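Local coordinates for response regulator receiver protein (Paraburkholderia phymatum, PDB 5TE9), which probably works in two-component signalling as a CheY-like receiver-domain protein, presumably switched by phosphorylation of an aspartate, at residues E91-P96 with I101-L106. Numbering follows the deposited sequence.
Sequences ELKADP and IPVVVL
Leu92 and Val103 make the apolar part of this contact, with one methyl from each: CD1 of Leu92 lies 4.2 Å from CG2 of Val103, a loose van der Waals distance. Both CB atoms point across the interface. The torsion of Val103 (chi1 -173°) sets CG1 anti to the backbone N and swings CG2 over beside that nitrogen, the position from which it meets the helix. The same CG2 is in van der Waals contact with NZ of Lys93 at 3.7 Å, where the Lys93 and Val103 side chains run antiparallel past one another. Leu92 also packs on Ile74, Leu59 and Leu98, so its side chain is buried among several elements.

Topologically, the pair joins the last turn of helix 85-94 to the start of strand 103-107, the second half of a beta-alpha-beta unit whose first strand, 71-76, runs parallel beside 103-107. The five-stranded parallel sheet, in order 2-1-3-4-5, is that of the CheY-like receiver fold. Only four residues separate the two segments, and the chain turns back within them; the nearest CA atoms, those of Leu92 and Ile101, stay 8.4 Å apart.

Polar contact is carried by Lys93 through a water. Its chain bends at chi2 (-50°) and is extended thereafter, which brings the ammonium to the strand although CB does not face it. NZ of Lys93 lies 3.8 Å from Ile101 O, beyond direct bonding. A single water bridges the gap, its oxygen accepting from Lys93 NZ at 3.1 Å. The same water donates to Ile101 O at 3.0 Å. NZ also makes a direct but weak hydrogen bond to Met99 O, so the ammonium reaches one carbonyl directly and another through the water.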
loop_
_atom_site.group_PDB
_atom_site.type_symbol
_atom_site.label_atom_id
_atom_site.label_comp_id
_atom_site.label_asym_id
_atom_site.label_seq_id
_atom_site.Cartn_x
_atom_site.Cartn_y
_atom_site.Cartn_z
ATOM N N GLU A 91 2.776 -3.014 30.313
ATOM C CA GLU A 91 2.422 -4.423 30.444
ATOM C C GLU A 91 2.862 -5.197 29.215
ATOM O O GLU A 91 3.207 -6.380 29.312
ATOM C CB GLU A 91 0.916 -4.582 30.701
ATOM C CG GLU A 91 0.435 -3.922 32.001
ATOM C CD GLU A 91 -1.025 -4.218 32.349
ATOM O OE1 GLU A 91 -1.402 -5.411 32.376
ATOM O OE2 GLU A 91 -1.790 -3.255 32.606
ATOM N N LEU A 92 2.903 -4.525 28.064
ATOM C CA LEU A 92 3.381 -5.138 26.830
ATOM C C LEU A 92 4.840 -5.546 26.955
ATOM O O LEU A 92 5.195 -6.712 26.757
ATOM C CB LEU A 92 3.209 -4.157 25.676
ATOM C CG LEU A 92 1.886 -4.102 24.938
ATOM C CD1 LEU A 92 1.805 -2.782 24.203
ATOM C CD2 LEU A 92 1.847 -5.258 23.972
ATOM N N LYS A 93 5.704 -4.588 27.285
ATOM C CA LYS A 93 7.136 -4.855 27.337
ATOM C C LYS A 93 7.540 -5.750 28.505
ATOM O O LYS A 93 8.654 -6.288 28.493
ATOM C CB LYS A 93 7.901 -3.537 27.389
ATOM C CG LYS A 93 7.540 -2.602 26.251
ATOM C CD LYS A 93 7.610 -3.307 24.904
ATOM C CE LYS A 93 7.387 -2.333 23.778
ATOM N NZ LYS A 93 7.292 -3.055 22.495
ATOM N N ALA A 94 6.676 -5.929 29.504
ATOM C CA ALA A 94 6.962 -6.937 30.515
ATOM C C ALA A 94 6.837 -8.337 29.929
ATOM O O ALA A 94 7.676 -9.205 30.195
ATOM C CB ALA A 94 6.030 -6.766 31.717
ATOM N N ASP A 95 5.814 -8.565 29.122
ATOM C CA ASP A 95 5.490 -9.911 28.664
ATOM C C ASP A 95 6.521 -10.381 27.647
ATOM O O ASP A 95 6.696 -9.726 26.611
ATOM C CB ASP A 95 4.084 -9.933 28.059
ATOM C CG ASP A 95 3.485 -11.332 27.996
ATOM O OD1 ASP A 95 4.235 -12.306 27.782
ATOM O OD2 ASP A 95 2.252 -11.455 28.157
ATOM N N PRO A 96 7.212 -11.499 27.884
ATOM C CA PRO A 96 8.239 -11.940 26.928
ATOM C C PRO A 96 7.702 -12.193 25.529
ATOM O O PRO A 96 8.490 -12.220 24.579
ATOM C CB PRO A 96 8.785 -13.227 27.564
ATOM C CG PRO A 96 7.697 -13.692 28.481
ATOM C CD PRO A 96 7.073 -12.437 29.011
ATOM N N ILE A 101 6.022 -7.317 19.721
ATOM C CA ILE A 101 5.064 -6.789 18.749
ATOM C C ILE A 101 5.355 -5.310 18.501
ATOM O O ILE A 101 5.496 -4.541 19.468
ATOM C CB ILE A 101 3.635 -6.977 19.241
ATOM C CG1 ILE A 101 3.319 -8.451 19.459
ATOM C CG2 ILE A 101 2.650 -6.374 18.246
ATOM C CD1 ILE A 101 1.979 -8.649 20.129
ATOM N N PRO A 102 5.390 -4.875 17.245
ATOM C CA PRO A 102 5.657 -3.461 16.948
ATOM C C PRO A 102 4.557 -2.547 17.461
ATOM O O PRO A 102 3.368 -2.813 17.272
ATOM C CB PRO A 102 5.743 -3.436 15.420
ATOM C CG PRO A 102 6.197 -4.821 15.067
ATOM C CD PRO A 102 5.522 -5.723 16.043
ATOM N N VAL A 103 4.968 -1.451 18.093
ATOM C CA VAL A 103 4.066 -0.488 18.713
ATOM C C VAL A 103 4.353 0.887 18.131
ATOM O O VAL A 103 5.508 1.336 18.107
ATOM C CB VAL A 103 4.215 -0.456 20.248
ATOM C CG1 VAL A 103 3.138 0.436 20.890
ATOM C CG2 VAL A 103 4.172 -1.850 20.818
ATOM N N VAL A 104 3.301 1.545 17.658
ATOM C CA VAL A 104 3.341 2.941 17.256
ATOM C C VAL A 104 2.502 3.715 18.259
ATOM O O VAL A 104 1.351 3.348 18.520
ATOM C CB VAL A 104 2.806 3.124 15.828
ATOM C CG1 VAL A 104 2.455 4.576 15.569
ATOM C CG2 VAL A 104 3.815 2.612 14.819
ATOM N N VAL A 105 3.074 4.765 18.833
ATOM C CA VAL A 105 2.387 5.594 19.816
ATOM C C VAL A 105 1.815 6.805 19.103
ATOM O O VAL A 105 2.513 7.460 18.322
ATOM C CB VAL A 105 3.338 6.021 20.947
ATOM C CG1 VAL A 105 2.664 7.046 21.861
ATOM C CG2 VAL A 105 3.804 4.807 21.734
ATOM N N LEU A 106 0.549 7.092 19.353
ATOM C CA LEU A 106 -0.094 8.247 18.760
ATOM C C LEU A 106 0.196 9.484 19.587
ATOM O O LEU A 106 0.013 9.482 20.807
ATOM C CB LEU A 106 -1.596 8.028 18.680
ATOM C CG LEU A 106 -2.008 6.841 17.833
ATOM C CD1 LEU A 106 -3.525 6.792 17.714
ATOM C CD2 LEU A 106 -1.344 7.006 16.486
HETATM O O HOH W 1 4.564 -4.528 22.370
#